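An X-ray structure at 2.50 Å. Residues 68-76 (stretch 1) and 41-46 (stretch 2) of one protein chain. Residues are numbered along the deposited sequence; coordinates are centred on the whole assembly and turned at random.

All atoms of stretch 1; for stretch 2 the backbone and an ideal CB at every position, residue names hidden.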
# COMPACT_ATOMS: atom_id res chain seq x y z
N ILE A 68 -22.40 -4.52 3.07
CA ILE A 68 -22.82 -3.81 4.26
C ILE A 68 -23.50 -2.51 3.85
O ILE A 68 -22.96 -1.75 3.03
CB ILE A 68 -21.63 -3.54 5.19
CG1 ILE A 68 -21.26 -4.81 5.92
CG2 ILE A 68 -21.98 -2.49 6.20
CD1 ILE A 68 -19.83 -4.94 6.18
N MET A 69 -24.65 -2.24 4.42
CA MET A 69 -25.38 -1.04 4.13
C MET A 69 -24.80 0.13 4.89
O MET A 69 -24.06 -0.05 5.85
CB MET A 69 -26.85 -1.23 4.49
CG MET A 69 -27.52 -2.34 3.69
SD MET A 69 -27.60 -2.06 1.90
CE MET A 69 -28.65 -0.64 1.87
N PRO A 70 -25.09 1.35 4.47
CA PRO A 70 -24.50 2.51 5.15
C PRO A 70 -24.86 2.60 6.61
O PRO A 70 -24.10 3.21 7.37
CB PRO A 70 -25.05 3.69 4.35
CG PRO A 70 -25.18 3.15 3.02
CD PRO A 70 -25.61 1.72 3.15
N ASP A 71 -25.97 2.03 7.02
CA ASP A 71 -26.36 2.07 8.42
C ASP A 71 -25.72 0.96 9.25
O ASP A 71 -26.01 0.86 10.43
CB ASP A 71 -27.88 1.99 8.55
CG ASP A 71 -28.41 0.63 8.25
OD1 ASP A 71 -27.71 -0.15 7.57
OD2 ASP A 71 -29.53 0.35 8.67
N GLY A 72 -24.88 0.14 8.65
CA GLY A 72 -24.14 -0.88 9.35
C GLY A 72 -24.64 -2.29 9.13
O GLY A 72 -24.04 -3.23 9.64
N THR A 73 -25.70 -2.45 8.37
CA THR A 73 -26.37 -3.73 8.31
C THR A 73 -25.72 -4.63 7.28
O THR A 73 -25.74 -4.30 6.10
CB THR A 73 -27.81 -3.53 7.95
OG1 THR A 73 -28.37 -2.57 8.85
CG2 THR A 73 -28.56 -4.83 8.06
N PRO A 74 -25.14 -5.75 7.68
CA PRO A 74 -24.64 -6.71 6.70
C PRO A 74 -25.77 -7.46 6.02
O PRO A 74 -26.85 -7.61 6.57
CB PRO A 74 -23.80 -7.66 7.54
CG PRO A 74 -24.35 -7.54 8.90
CD PRO A 74 -24.87 -6.16 9.06
N PHE A 75 -25.50 -7.93 4.81
CA PHE A 75 -26.49 -8.65 4.04
C PHE A 75 -25.79 -9.59 3.09
O PHE A 75 -24.65 -9.39 2.71
CB PHE A 75 -27.40 -7.71 3.23
CG PHE A 75 -26.67 -6.92 2.19
CD1 PHE A 75 -26.47 -7.43 0.93
CD2 PHE A 75 -26.16 -5.68 2.49
CE1 PHE A 75 -25.77 -6.73 0.01
CE2 PHE A 75 -25.47 -4.98 1.57
CZ PHE A 75 -25.28 -5.50 0.32
N ARG A 76 -26.54 -10.61 2.68
CA ARG A 76 -26.07 -11.63 1.77
C ARG A 76 -27.30 -12.34 1.23
O ARG A 76 -28.17 -12.73 2.01
CB ARG A 76 -25.14 -12.61 2.47
CG ARG A 76 -24.76 -13.81 1.64
CD ARG A 76 -23.89 -14.78 2.42
NE ARG A 76 -22.84 -14.06 3.14
CZ ARG A 76 -21.63 -13.80 2.65
NH1 ARG A 76 -21.31 -14.21 1.42
NH2 ARG A 76 -20.74 -13.14 3.37
N UNK A 41 -15.22 3.90 5.58
CA UNK A 41 -15.75 3.41 4.31
C UNK A 41 -16.16 1.96 4.43
O UNK A 41 -15.82 1.12 3.60
CB UNK A 41 -14.72 3.58 3.19
N UNK A 42 -16.93 1.67 5.48
CA UNK A 42 -17.27 0.32 5.89
C UNK A 42 -18.43 -0.28 5.12
O UNK A 42 -18.65 -1.48 5.22
CB UNK A 42 -17.60 0.31 7.38
N UNK A 43 -19.18 0.53 4.37
CA UNK A 43 -20.32 0.08 3.60
C UNK A 43 -19.92 -0.20 2.16
O UNK A 43 -18.95 0.36 1.66
CB UNK A 43 -21.44 1.12 3.65
N UNK A 44 -20.66 -1.06 1.51
CA UNK A 44 -20.49 -1.30 0.10
C UNK A 44 -20.73 -2.75 -0.20
O UNK A 44 -21.16 -3.51 0.66
CB UNK A 44 -19.10 -0.87 -0.37
N UNK A 45 -20.41 -3.15 -1.42
CA UNK A 45 -20.55 -4.53 -1.86
C UNK A 45 -19.23 -5.27 -1.77
O UNK A 45 -18.19 -4.73 -2.12
CB UNK A 45 -21.09 -4.58 -3.29
N UNK A 46 -19.31 -6.50 -1.29
CA UNK A 46 -18.27 -7.48 -1.52
C UNK A 46 -18.47 -8.21 -2.82
O UNK A 46 -17.51 -8.55 -3.50
CB UNK A 46 -18.21 -8.48 -0.36

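Position 41 has phi and psi near 58° and 49°, in the left-handed region. Nothing of stretch 1 lies within 5.5 Å of its ideal CB. Glycine, asparagine or aspartate are common at such angles, and stretch 1 sets no further limit. The deposited residue is C41, with chi1 in the m well. It makes no contact with stretch 1.

At position 42 the CA-to-CB bond points sideways. The nearest atom of stretch 1 to the ideal CB is I68 CG2, at 5.3 Å. A short side chain would leave this space largely unused. A long apolar or aromatic one could reach past I68 to the turn from M69 to G72. Leucine, methionine, phenylalanine or tyrosine would suit. The residue is F42, with chi1 in the p well. Its end comes nearer to stretch 1 than its CB does. F42 CD1 lies 4.2 Å from I68 CG2, and F42 CE1 is 3.5 Å from P70 O. The ring meets the turn with its edge: I68 CG2, M69 O, P70 O and G72 N all lie near the ring plane. G72 adds no side chain there.

Position 43 is the tightest. Its ideal CB points sideways, yet it sits 3.3 Å from I68 O, 3.6 Å from M69 O and 3.7 Å from P70 CA. The backbone is extended, with phi -96° and psi 155°. A side chain here must pack beside the start of the turn, and the pyrrolidine ring of P70 offers an apolar surface. Many residues could be accommodated, and a flat or apolar one would use the proline best. The residue is W43, chi1 p. W43 CB lies 3.7 Å from P70 CA, and W43 CD1 is 4.2 Å from P70 CG. The end of the side chain then leads away from stretch 1, and W43 NE1 is hydrogen-bonded elsewhere in the structure.

Position 44 pairs with I68 in an antiparallel bridge. Its N donates to I68 O at 2.8 Å, and I68 N donates to its O at 2.9 Å. Beyond excluding proline, which has no N-H, these bonds select no side chain. The angles do: at phi 144° and psi -170°, a CB would be jammed against the carbonyl O of position 43. Glycine is called for, and G44 is found.

At position 45 the CA-to-CB bond points away, and the ideal CB has no neighbour in stretch 1 within 5.5 Å. Small residues would not reach it. A long apolar or aromatic side chain could approach the F75 ring. The residue is F45, chi1 m, and its end turns nearer. F45 CE1 lies 3.7 Å from F75 CZ. The ring planes are at 80°, in an oblique arrangement.

At position 46 the chain turns a corner. CA-to-CB points toward stretch 1, but nothing there lies within 5.5 Å of the ideal CB. Many side chains would fit. The residue is L46; L46 CD1 stays 5.1 Å from R76 NH2.

Stretch 2 (41-46) CFWGFL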
# COMPACT_ATOMS: atom_id res chain seq x y z
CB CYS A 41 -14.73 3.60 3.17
SG CYS A 41 -14.11 5.26 2.98
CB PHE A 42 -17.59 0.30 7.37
CG PHE A 42 -18.69 1.23 7.76
CD1 PHE A 42 -20.01 0.89 7.59
CD2 PHE A 42 -18.40 2.45 8.31
CE1 PHE A 42 -21.00 1.74 7.93
CE2 PHE A 42 -19.41 3.30 8.66
CZ PHE A 42 -20.70 2.94 8.48
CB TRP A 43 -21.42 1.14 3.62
CG TRP A 43 -21.00 2.40 2.99
CD1 TRP A 43 -21.24 2.80 1.71
CD2 TRP A 43 -20.23 3.44 3.59
NE1 TRP A 43 -20.69 4.02 1.49
CE2 TRP A 43 -20.06 4.44 2.62
CE3 TRP A 43 -19.67 3.62 4.85
CZ2 TRP A 43 -19.37 5.61 2.88
CZ3 TRP A 43 -18.98 4.76 5.11
CH2 TRP A 43 -18.83 5.75 4.13
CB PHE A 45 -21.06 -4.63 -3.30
CG PHE A 45 -22.46 -4.22 -3.45
CD1 PHE A 45 -23.48 -5.11 -3.19
CD2 PHE A 45 -22.78 -2.94 -3.82
CE1 PHE A 45 -24.77 -4.73 -3.30
CE2 PHE A 45 -24.08 -2.56 -3.93
CZ PHE A 45 -25.08 -3.46 -3.67
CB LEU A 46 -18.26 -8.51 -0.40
CG LEU A 46 -17.70 -8.03 0.90
CD1 LEU A 46 -18.22 -8.93 1.95
CD2 LEU A 46 -16.20 -8.09 0.81
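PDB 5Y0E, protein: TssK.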